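Local coordinates for NigD-like protein (PDB 3K6O) that is of unknown function but probably belongs to the cell envelope as a NigD-like lipoprotein, pairing an N-terminal OB domain with a C-terminal beta sandwich, at residues 58-63 against 218-223; 177-182 against 205-210; 130-135 against 154-159; 64-69 against 76-81. All coordinates share one frame; numbering follows the deposited sequence.

Contact 1: 58-63 against 218-223; sequences RIFGNY and LDLAEL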
# COMPACT_ATOMS: atom_id res chain seq x y z
N ARG A 58 -8.43 2.42 2.93
CA ARG A 58 -7.85 1.49 2.01
C ARG A 58 -8.16 0.07 2.49
O ARG A 58 -8.02 -0.21 3.69
CB ARG A 58 -6.35 1.69 2.04
CG ARG A 58 -5.61 0.91 1.00
CD ARG A 58 -5.13 1.78 -0.11
NE ARG A 58 -4.18 1.09 -1.01
CZ ARG A 58 -4.42 0.83 -2.30
NH1 ARG A 58 -5.57 1.16 -2.87
NH2 ARG A 58 -3.48 0.23 -3.02
N ILE A 59 -8.53 -0.82 1.56
CA ILE A 59 -8.75 -2.22 1.91
C ILE A 59 -8.00 -3.20 1.01
O ILE A 59 -7.68 -2.90 -0.15
CB ILE A 59 -10.28 -2.57 1.91
CG1 ILE A 59 -10.87 -2.56 0.49
CG2 ILE A 59 -11.01 -1.58 2.79
CD1 ILE A 59 -12.34 -3.05 0.42
N PHE A 60 -7.75 -4.39 1.55
CA PHE A 60 -7.29 -5.54 0.78
C PHE A 60 -8.50 -6.47 0.81
O PHE A 60 -8.89 -7.00 1.86
CB PHE A 60 -6.05 -6.14 1.45
CG PHE A 60 -5.35 -7.21 0.67
CD1 PHE A 60 -5.01 -7.04 -0.66
CD2 PHE A 60 -4.97 -8.38 1.30
CE1 PHE A 60 -4.33 -8.05 -1.36
CE2 PHE A 60 -4.29 -9.38 0.60
CZ PHE A 60 -3.96 -9.22 -0.71
N GLY A 61 -9.15 -6.62 -0.34
CA GLY A 61 -10.47 -7.20 -0.38
C GLY A 61 -10.63 -8.41 -1.25
O GLY A 61 -9.76 -8.73 -2.05
N ASN A 62 -11.77 -9.08 -1.05
CA ASN A 62 -12.18 -10.26 -1.78
C ASN A 62 -13.51 -9.96 -2.51
O ASN A 62 -14.53 -9.84 -1.87
CB ASN A 62 -12.37 -11.42 -0.78
CG ASN A 62 -12.81 -12.70 -1.43
OD1 ASN A 62 -13.41 -12.70 -2.51
ND2 ASN A 62 -12.52 -13.81 -0.77
N TYR A 63 -13.46 -9.85 -3.84
CA TYR A 63 -14.60 -9.45 -4.67
C TYR A 63 -15.00 -10.54 -5.62
O TYR A 63 -14.17 -11.31 -6.09
CB TYR A 63 -14.26 -8.17 -5.48
CG TYR A 63 -13.34 -7.23 -4.75
CD1 TYR A 63 -13.75 -6.61 -3.58
CD2 TYR A 63 -12.05 -6.99 -5.20
CE1 TYR A 63 -12.91 -5.76 -2.86
CE2 TYR A 63 -11.18 -6.12 -4.48
CZ TYR A 63 -11.63 -5.53 -3.31
OH TYR A 63 -10.83 -4.70 -2.58
N LEU A 218 -5.68 -16.94 1.08
CA LEU A 218 -4.80 -17.14 2.22
C LEU A 218 -4.05 -15.86 2.53
O LEU A 218 -3.85 -15.53 3.70
CB LEU A 218 -3.81 -18.30 1.98
CG LEU A 218 -2.94 -18.72 3.19
CD1 LEU A 218 -3.79 -19.09 4.43
CD2 LEU A 218 -2.03 -19.88 2.80
N ASP A 219 -3.69 -15.12 1.47
CA ASP A 219 -2.94 -13.87 1.64
C ASP A 219 -3.76 -12.91 2.48
O ASP A 219 -3.24 -12.26 3.39
CB ASP A 219 -2.59 -13.21 0.29
CG ASP A 219 -1.58 -14.02 -0.51
OD1 ASP A 219 -0.61 -14.54 0.08
OD2 ASP A 219 -1.76 -14.11 -1.74
N LEU A 220 -5.05 -12.83 2.18
CA LEU A 220 -5.96 -12.00 2.96
C LEU A 220 -6.21 -12.59 4.36
O LEU A 220 -6.12 -11.86 5.35
CB LEU A 220 -7.27 -11.82 2.21
CG LEU A 220 -8.44 -11.19 2.99
CD1 LEU A 220 -8.06 -9.81 3.50
CD2 LEU A 220 -9.67 -11.09 2.11
N ALA A 221 -6.49 -13.89 4.45
CA ALA A 221 -6.70 -14.55 5.75
C ALA A 221 -5.53 -14.32 6.72
O ALA A 221 -5.74 -13.92 7.87
CB ALA A 221 -6.98 -16.07 5.59
N GLU A 222 -4.31 -14.56 6.24
CA GLU A 222 -3.11 -14.29 7.04
C GLU A 222 -3.04 -12.90 7.69
O GLU A 222 -2.35 -12.75 8.69
CB GLU A 222 -1.87 -14.46 6.18
CG GLU A 222 -1.46 -15.88 5.89
CD GLU A 222 -0.35 -15.97 4.82
OE1 GLU A 222 0.30 -14.91 4.51
OE2 GLU A 222 -0.14 -17.10 4.30
N LEU A 223 -3.70 -11.88 7.12
CA LEU A 223 -3.56 -10.50 7.62
C LEU A 223 -4.58 -10.07 8.68
O LEU A 223 -4.50 -8.95 9.18
CB LEU A 223 -3.62 -9.48 6.47
CG LEU A 223 -2.44 -9.29 5.52
CD1 LEU A 223 -2.89 -8.36 4.39
CD2 LEU A 223 -1.24 -8.72 6.23
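Phe60 meets Leu220 and Leu223 where the short C-terminal helix packs against strand 58-66 of the N-terminal OB domain, a helix-on-strand contact that brings the end of the chain back to its first domain. The contact is essentially apolar. Phe60 carries most of it: its CB points toward the helix, and chi1 of -172° sets CG anti to the backbone N. Its CD2 lies 3.7 Å from Leu223 CD1, the two side chains crossing at about a right angle, whereas Leu220 slides past the ring in the opposite sense, its CD1 4.1 Å from Phe60 CD2. Helix backbone also takes part, since the carbonyl carbon of Asp219 sits at the ring edge, 4.0 Å from Phe60 CE2.

The polar groups look elsewhere. Asn62 OD1 accepts a hydrogen bond from Asn80, while the carboxylate of Asp219 is shared between the backbone N of Asn216 and a salt bridge to Arg121, so its charge is probably balanced by Arg121 rather than by the strand. Phe215, edge-to-face with Phe60, and Met169 of strand 165-173 extend the apolar cluster beyond the helix. Within it, the two methyls of Leu220 divide their work: CD2 reaches Asn62 CB, farther along the strand, at 4.0 Å, and CD1 rests 3.4 Å from the backbone O of Phe60.

Contact 2: 177-182 against 205-210; sequences YSPENS and YPLTGE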
# COMPACT_ATOMS: atom_id res chain seq x y z
N TYR A 177 5.56 12.09 -5.47
CA TYR A 177 6.45 11.03 -5.97
C TYR A 177 5.71 9.96 -6.83
O TYR A 177 6.30 8.96 -7.22
CB TYR A 177 7.19 10.39 -4.81
CG TYR A 177 8.05 11.40 -4.09
CD1 TYR A 177 9.27 11.73 -4.58
CD2 TYR A 177 7.59 12.04 -2.94
CE1 TYR A 177 10.07 12.69 -3.96
CE2 TYR A 177 8.35 13.00 -2.30
CZ TYR A 177 9.58 13.31 -2.81
OH TYR A 177 10.32 14.23 -2.20
N SER A 178 4.43 10.20 -7.12
CA SER A 178 3.62 9.23 -7.82
C SER A 178 3.73 9.37 -9.34
O SER A 178 4.29 10.35 -9.85
CB SER A 178 2.16 9.40 -7.40
OG SER A 178 1.56 10.33 -8.19
N PRO A 179 3.16 8.40 -10.08
CA PRO A 179 3.24 8.45 -11.52
C PRO A 179 2.44 9.57 -12.17
O PRO A 179 2.59 9.82 -13.36
CB PRO A 179 2.70 7.09 -11.96
CG PRO A 179 2.43 6.32 -10.81
CD PRO A 179 2.71 7.09 -9.58
N GLU A 180 1.62 10.24 -11.40
CA GLU A 180 0.95 11.45 -11.86
C GLU A 180 1.88 12.64 -11.96
O GLU A 180 1.51 13.61 -12.56
CB GLU A 180 -0.16 11.80 -10.91
CG GLU A 180 -1.19 10.70 -10.78
CD GLU A 180 -2.25 10.79 -11.83
OE1 GLU A 180 -2.02 11.39 -12.93
OE2 GLU A 180 -3.33 10.24 -11.54
N ASN A 181 3.08 12.58 -11.34
CA ASN A 181 4.10 13.56 -11.62
C ASN A 181 4.77 13.26 -12.96
O ASN A 181 5.51 12.30 -13.11
CB ASN A 181 5.14 13.58 -10.50
CG ASN A 181 6.15 14.68 -10.67
OD1 ASN A 181 6.36 15.21 -11.78
ND2 ASN A 181 6.82 15.03 -9.57
N SER A 182 4.54 14.11 -13.94
CA SER A 182 4.98 13.83 -15.29
C SER A 182 6.48 14.00 -15.47
O SER A 182 7.02 13.54 -16.43
CB SER A 182 4.21 14.73 -16.27
OG SER A 182 4.68 16.05 -16.07
N TYR A 205 8.20 4.40 -14.46
CA TYR A 205 6.91 5.01 -14.76
C TYR A 205 6.89 5.18 -16.27
O TYR A 205 7.94 5.46 -16.85
CB TYR A 205 6.80 6.38 -14.11
CG TYR A 205 6.67 6.39 -12.62
CD1 TYR A 205 6.38 5.24 -11.90
CD2 TYR A 205 6.79 7.57 -11.91
CE1 TYR A 205 6.23 5.27 -10.53
CE2 TYR A 205 6.64 7.62 -10.55
CZ TYR A 205 6.34 6.48 -9.85
OH TYR A 205 6.13 6.55 -8.50
N PRO A 206 5.71 5.02 -16.93
CA PRO A 206 4.38 4.75 -16.36
C PRO A 206 4.20 3.30 -15.91
O PRO A 206 4.96 2.41 -16.33
CB PRO A 206 3.45 5.04 -17.53
CG PRO A 206 4.28 4.71 -18.72
CD PRO A 206 5.67 5.14 -18.39
N LEU A 207 3.22 3.10 -15.05
CA LEU A 207 2.84 1.76 -14.62
C LEU A 207 1.84 1.17 -15.63
O LEU A 207 0.81 1.79 -15.92
CB LEU A 207 2.19 1.83 -13.25
CG LEU A 207 3.07 2.58 -12.21
CD1 LEU A 207 2.34 2.72 -10.86
CD2 LEU A 207 4.42 1.92 -12.06
N THR A 208 2.17 -0.02 -16.13
CA THR A 208 1.31 -0.77 -17.06
C THR A 208 0.38 -1.76 -16.34
O THR A 208 -0.55 -2.30 -16.97
CB THR A 208 2.15 -1.61 -18.00
OG1 THR A 208 2.88 -2.56 -17.22
CG2 THR A 208 3.15 -0.75 -18.78
N GLY A 209 0.63 -2.01 -15.05
CA GLY A 209 -0.06 -3.06 -14.29
C GLY A 209 0.77 -4.35 -14.10
O GLY A 209 0.37 -5.23 -13.33
N GLU A 210 1.91 -4.45 -14.79
CA GLU A 210 2.77 -5.65 -14.73
C GLU A 210 3.49 -5.78 -13.37
O GLU A 210 3.95 -6.86 -13.03
CB GLU A 210 3.83 -5.63 -15.85
CG GLU A 210 3.29 -5.90 -17.22
CD GLU A 210 4.24 -5.46 -18.33
OE1 GLU A 210 4.60 -4.25 -18.37
OE2 GLU A 210 4.62 -6.32 -19.16
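Pro179 lies across one face of the Tyr205 ring, the two side chains set at about a right angle. This is a CH-pi contact of nearly ideal aim: Pro179 CB stands 3.9 Å from the ring centroid and only 4° off the ring normal. Pro179 CA covers the same ring nearer the rim, close to Tyr205 CD2, and CD extends toward the phenol end, 3.7 Å from Tyr205 CZ. The hydroxyl completes the grip, Tyr205 OH donating to Tyr177 O at 2.7 Å, with the acceptor at the ring edge and the donor in the carbonyl plane. The CH-pi contact and the hydrogen bond together probably restrict both the tilt and the reach of the ring.

Leu207 turns its CD1 to Pro179 CG, 3.6 Å away, and crosses it obliquely. An alanine in place of Tyr205 would probably leave Tyr177 O without this donor and open a gap beside Pro179. The proline itself is held in a type I turn from Ser178 to Asn181, closed by Asn181 N on Ser178 O (2.9 Å); Ser178 OG accepts from Glu180 N in an ST turn.

Two surface loops are thus pinned together, one between strands 165-173 and 186-191, the other leading from strand 199-204 toward helix 217-221. Tyr205 also touches Leu174 and Leu184, while Tyr177 packs on Ala150 and Leu152 of strand 149-157.

Contact 3: 130-135 against 154-159; sequences QKPILN and LRYNNN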
# COMPACT_ATOMS: atom_id res chain seq x y z
N GLN A 130 5.86 -2.52 22.48
CA GLN A 130 5.86 -1.49 21.43
C GLN A 130 5.49 -2.02 20.04
O GLN A 130 5.97 -3.07 19.62
CB GLN A 130 7.24 -0.80 21.37
CG GLN A 130 7.44 0.24 22.45
CD GLN A 130 6.49 1.41 22.27
OE1 GLN A 130 5.41 1.45 22.90
NE2 GLN A 130 6.84 2.32 21.37
N LYS A 131 4.61 -1.32 19.35
CA LYS A 131 4.19 -1.71 18.00
C LYS A 131 5.18 -1.15 16.94
O LYS A 131 5.34 0.07 16.83
CB LYS A 131 2.75 -1.23 17.76
CG LYS A 131 2.31 -1.08 16.30
CD LYS A 131 1.91 -2.38 15.60
CE LYS A 131 1.60 -2.09 14.09
NZ LYS A 131 0.58 -2.99 13.46
N PRO A 132 5.84 -2.04 16.15
CA PRO A 132 6.85 -1.57 15.19
C PRO A 132 6.36 -0.56 14.15
O PRO A 132 5.18 -0.56 13.79
CB PRO A 132 7.29 -2.86 14.46
CG PRO A 132 6.94 -3.94 15.35
CD PRO A 132 5.67 -3.50 16.04
N ILE A 133 7.32 0.23 13.64
CA ILE A 133 7.07 1.25 12.60
C ILE A 133 7.81 0.92 11.30
O ILE A 133 8.99 0.54 11.30
CB ILE A 133 7.49 2.69 13.09
CG1 ILE A 133 8.97 2.78 13.50
CG2 ILE A 133 6.66 3.12 14.28
CD1 ILE A 133 9.43 4.22 13.86
N LEU A 134 7.07 0.99 10.20
CA LEU A 134 7.63 1.04 8.87
C LEU A 134 7.32 2.42 8.24
O LEU A 134 6.16 2.75 8.00
CB LEU A 134 7.06 -0.08 8.00
CG LEU A 134 7.72 -0.24 6.62
CD1 LEU A 134 9.18 -0.75 6.73
CD2 LEU A 134 6.91 -1.13 5.71
N ASN A 135 8.36 3.19 7.92
CA ASN A 135 8.18 4.47 7.22
C ASN A 135 8.81 4.50 5.80
O ASN A 135 9.76 3.77 5.48
CB ASN A 135 8.81 5.60 8.04
CG ASN A 135 8.02 5.95 9.27
OD1 ASN A 135 8.44 5.67 10.42
ND2 ASN A 135 6.92 6.59 9.07
N LEU A 154 12.67 2.98 2.58
CA LEU A 154 11.83 2.36 3.57
C LEU A 154 12.70 2.12 4.80
O LEU A 154 13.77 1.55 4.68
CB LEU A 154 11.29 1.01 3.11
CG LEU A 154 9.98 0.84 2.34
CD1 LEU A 154 9.83 -0.69 2.14
CD2 LEU A 154 8.77 1.47 3.03
N ARG A 155 12.21 2.55 5.95
CA ARG A 155 12.94 2.47 7.19
C ARG A 155 12.08 1.71 8.20
O ARG A 155 10.96 2.14 8.51
CB ARG A 155 13.24 3.90 7.68
CG ARG A 155 14.13 4.70 6.73
CD ARG A 155 15.50 4.00 6.61
NE ARG A 155 16.56 4.84 6.03
CZ ARG A 155 17.52 5.46 6.70
NH1 ARG A 155 17.62 5.40 8.03
NH2 ARG A 155 18.44 6.11 6.02
N TYR A 156 12.60 0.59 8.71
CA TYR A 156 11.90 -0.21 9.72
C TYR A 156 12.51 0.00 11.11
O TYR A 156 13.73 0.07 11.26
CB TYR A 156 11.97 -1.71 9.37
CG TYR A 156 11.31 -2.65 10.37
CD1 TYR A 156 9.96 -2.61 10.60
CD2 TYR A 156 12.07 -3.58 11.10
CE1 TYR A 156 9.35 -3.49 11.48
CE2 TYR A 156 11.48 -4.44 11.99
CZ TYR A 156 10.11 -4.39 12.17
OH TYR A 156 9.49 -5.21 13.06
N ASN A 157 11.65 0.11 12.11
CA ASN A 157 12.10 0.16 13.49
C ASN A 157 11.19 -0.76 14.31
O ASN A 157 9.98 -0.56 14.32
CB ASN A 157 12.08 1.59 14.04
CG ASN A 157 13.00 1.77 15.23
OD1 ASN A 157 13.37 0.80 15.90
ND2 ASN A 157 13.40 3.01 15.49
N ASN A 158 11.77 -1.77 14.95
CA ASN A 158 10.96 -2.70 15.76
C ASN A 158 10.66 -2.16 17.14
O ASN A 158 9.86 -2.74 17.89
CB ASN A 158 11.56 -4.09 15.82
CG ASN A 158 12.88 -4.14 16.54
OD1 ASN A 158 13.25 -3.23 17.28
ND2 ASN A 158 13.61 -5.22 16.33
N ASN A 159 11.30 -1.03 17.48
CA ASN A 159 11.01 -0.34 18.72
C ASN A 159 11.13 -1.30 19.89
O ASN A 159 10.23 -1.39 20.70
CB ASN A 159 9.59 0.29 18.64
CG ASN A 159 9.53 1.54 17.76
OD1 ASN A 159 10.55 2.20 17.54
ND2 ASN A 159 8.34 1.88 17.28
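The ring of Tyr156 and the pyrrolidine of Pro132 lie side by side, pointing the same way. Pro132 CB approaches the ring obliquely, 3.7 Å from Tyr156 CE1, and also borders the hydroxyl. Over one face, toward the rim, stands the backbone N of Asn158, 4.0 Å above the plane. Ile133 O is another oblique neighbour, 3.4 Å from Tyr156 CD1. The hydroxyl bonds to Asn125 of strand 117-125. A leucine in place of Tyr156 would probably leave Asn125 OD1 without this partner and Pro132 CB without the aromatic surface beside it.

Leu134 shares the Tyr156 face of the sheet: its CD1 packs on Tyr156 CB and its CG faces Leu154 CD2. On the other face Ile133 CG1 lies between its backbone N and carbonyl carbon (chi1 58°), and it presses against Asn157 CB at 3.4 Å. Paired backbone bonds frame these contacts, Ile133 with Asn157 and Asn135 with Arg155; Asn157 N to Ile133 O measures 2.8 Å. Beyond the strand end Asn157 OD1 receives Asn159 N in an Asx turn, the donor above the amide plane, while its ND2 bonds to Ser100 O; Asn159 CB meets Gln130 CB at 3.8 Å.

This is an antiparallel hairpin of the C-terminal beta sandwich, formed by strands 133-139 and 149-157. Strand 75-93 pairs parallel with the former and strand 186-191 with the latter, while Phe122, Val170 and Phe172 from strands 117-125 and 165-173 cover Leu134.

Contact 4: 64-69 against 76-81; sequences SFLEAG and NIRLND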
# COMPACT_ATOMS: atom_id res chain seq x y z
N SER A 64 -16.31 -10.59 -5.91
CA SER A 64 -16.86 -11.34 -7.01
C SER A 64 -17.51 -10.37 -7.97
O SER A 64 -18.42 -9.61 -7.61
CB SER A 64 -17.94 -12.33 -6.54
OG SER A 64 -17.42 -13.33 -5.69
N PHE A 65 -17.06 -10.40 -9.21
CA PHE A 65 -17.58 -9.47 -10.19
C PHE A 65 -18.82 -10.08 -10.80
O PHE A 65 -18.71 -11.07 -11.50
CB PHE A 65 -16.52 -9.15 -11.25
CG PHE A 65 -15.39 -8.37 -10.72
CD1 PHE A 65 -14.40 -8.98 -9.98
CD2 PHE A 65 -15.31 -7.02 -10.93
CE1 PHE A 65 -13.34 -8.23 -9.46
CE2 PHE A 65 -14.25 -6.28 -10.41
CZ PHE A 65 -13.27 -6.89 -9.69
N LEU A 66 -19.98 -9.52 -10.50
CA LEU A 66 -21.24 -10.16 -10.86
C LEU A 66 -21.77 -9.77 -12.24
O LEU A 66 -22.38 -10.58 -12.93
CB LEU A 66 -22.30 -9.90 -9.80
CG LEU A 66 -22.02 -10.37 -8.37
CD1 LEU A 66 -23.12 -9.86 -7.47
CD2 LEU A 66 -21.84 -11.91 -8.22
N GLU A 67 -21.55 -8.52 -12.64
CA GLU A 67 -22.01 -8.05 -13.95
C GLU A 67 -21.50 -6.63 -14.22
O GLU A 67 -21.07 -5.91 -13.30
CB GLU A 67 -23.55 -8.06 -13.98
CG GLU A 67 -24.12 -6.90 -13.18
CD GLU A 67 -25.30 -7.25 -12.31
OE1 GLU A 67 -25.89 -8.33 -12.50
OE2 GLU A 67 -25.65 -6.42 -11.43
N ALA A 68 -21.56 -6.21 -15.47
CA ALA A 68 -21.28 -4.82 -15.82
C ALA A 68 -22.19 -3.90 -15.01
O ALA A 68 -23.31 -4.25 -14.68
CB ALA A 68 -21.49 -4.57 -17.34
N GLY A 69 -21.70 -2.70 -14.71
CA GLY A 69 -22.44 -1.77 -13.86
C GLY A 69 -23.26 -0.73 -14.60
O GLY A 69 -23.92 -1.03 -15.55
N ASN A 76 -20.75 -4.23 -10.86
CA ASN A 76 -21.48 -4.48 -9.64
C ASN A 76 -20.87 -5.72 -9.04
O ASN A 76 -20.69 -6.72 -9.74
CB ASN A 76 -22.96 -4.74 -9.91
CG ASN A 76 -23.67 -3.53 -10.46
OD1 ASN A 76 -23.30 -2.38 -10.15
ND2 ASN A 76 -24.72 -3.79 -11.25
N ILE A 77 -20.52 -5.65 -7.75
CA ILE A 77 -19.80 -6.74 -7.10
C ILE A 77 -20.47 -7.26 -5.83
O ILE A 77 -21.34 -6.60 -5.25
CB ILE A 77 -18.32 -6.34 -6.75
CG1 ILE A 77 -18.27 -5.27 -5.65
CG2 ILE A 77 -17.61 -5.82 -7.99
CD1 ILE A 77 -16.97 -5.22 -4.83
N ARG A 78 -20.05 -8.46 -5.42
CA ARG A 78 -20.28 -8.94 -4.08
C ARG A 78 -18.97 -8.73 -3.32
O ARG A 78 -17.90 -9.16 -3.77
CB ARG A 78 -20.65 -10.44 -4.06
CG ARG A 78 -20.75 -10.99 -2.68
CD ARG A 78 -21.40 -12.34 -2.61
NE ARG A 78 -20.77 -13.33 -3.45
CZ ARG A 78 -21.31 -13.87 -4.54
NH1 ARG A 78 -22.51 -13.51 -4.98
NH2 ARG A 78 -20.63 -14.78 -5.21
N LEU A 79 -19.07 -8.09 -2.17
CA LEU A 79 -17.92 -7.90 -1.30
C LEU A 79 -17.91 -9.08 -0.32
O LEU A 79 -18.70 -9.10 0.61
CB LEU A 79 -18.04 -6.57 -0.55
CG LEU A 79 -16.94 -6.26 0.47
CD1 LEU A 79 -15.54 -6.21 -0.20
CD2 LEU A 79 -17.26 -4.96 1.19
N ASN A 80 -17.03 -10.06 -0.58
CA ASN A 80 -16.98 -11.30 0.20
C ASN A 80 -16.26 -11.14 1.55
O ASN A 80 -16.60 -11.79 2.50
CB ASN A 80 -16.30 -12.44 -0.59
CG ASN A 80 -16.97 -12.73 -1.93
OD1 ASN A 80 -18.19 -12.86 -2.02
ND2 ASN A 80 -16.16 -12.85 -2.99
N ASP A 81 -15.28 -10.26 1.61
CA ASP A 81 -14.41 -10.11 2.78
C ASP A 81 -13.43 -9.01 2.48
O ASP A 81 -13.22 -8.65 1.31
CB ASP A 81 -13.60 -11.40 3.01
CG ASP A 81 -13.04 -11.51 4.40
OD1 ASP A 81 -13.26 -10.63 5.24
OD2 ASP A 81 -12.34 -12.50 4.64
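Ser64 and Arg78 form an antiparallel hydrogen-bonded pair at the tight end of a hairpin in the OB domain. Each backbone N reaches the other's carbonyl O, Ser64 N lying 3.0 Å from Arg78 O. The buried Ser64 hydroxyl accepts from Asn80 ND2 at 3.0 Å, a nearly straight bond (175° at the hydrogen) in the plane of the amide. That amide serves as a junction: ND2 also donates to Asn62 OD1, while OD1 receives Arg78 NE in the guanidinium plane. Ser64 CB lies over one face of the guanidinium, which this somewhat bent NE bond probably helps to orient, and NH1 continues to Gln45. The opposite side of the sheet is apolar: Phe65 and Ile77 lie alongside each other, CD2 to CG2 3.9 Å, near Leu41 of strand 40-43.

Toward the hairpin tip Glu67 is exposed and Leu66 partly so, while Asn76, which both of them face in a classic beta bulge, stays buried. Leu66 N donates to Asn76 O, and Asn76 N to Glu67 O. Leu66 lies across the Arg78 chain at about a right angle, with Leu66 CD2 3.7 Å from Arg78 NH1. Glu67 OE2 takes Asn76 ND2 on the anti lone pair, at 2.8 Å, the carboxylate and amide planes 81° apart.

Asn76 ND2 donates to Glu70 OE1 as well, so one neutral amide serves two carboxylates. It would be expected to ease the repulsion between them without cancelling their charge, while the side chains of the bulge are joined to the turn that follows.

How the contacts relate
From the N terminus, strand 58-66 is the first segment used. It enters contact 1 with its leading residues and runs directly into contact 4, whose short hairpin closes at once against strand 75-93 in the OB domain. Contact 3 follows in series, closing a second hairpin in the C-terminal beta sandwich; its centre is about 36 Å from that of contact 4, although strand 75-93, an arm of the contact 4 hairpin, also pairs with strand 133-139 of the other. Contact 2 then joins two later loops. Contact 1 closes last, with the terminal helix returning to strand 58-66, so its long loop encloses the other three. Contacts 1 and 4 touch directly, through Asn62 with Asn80 and Asp81; the remaining pairs do not.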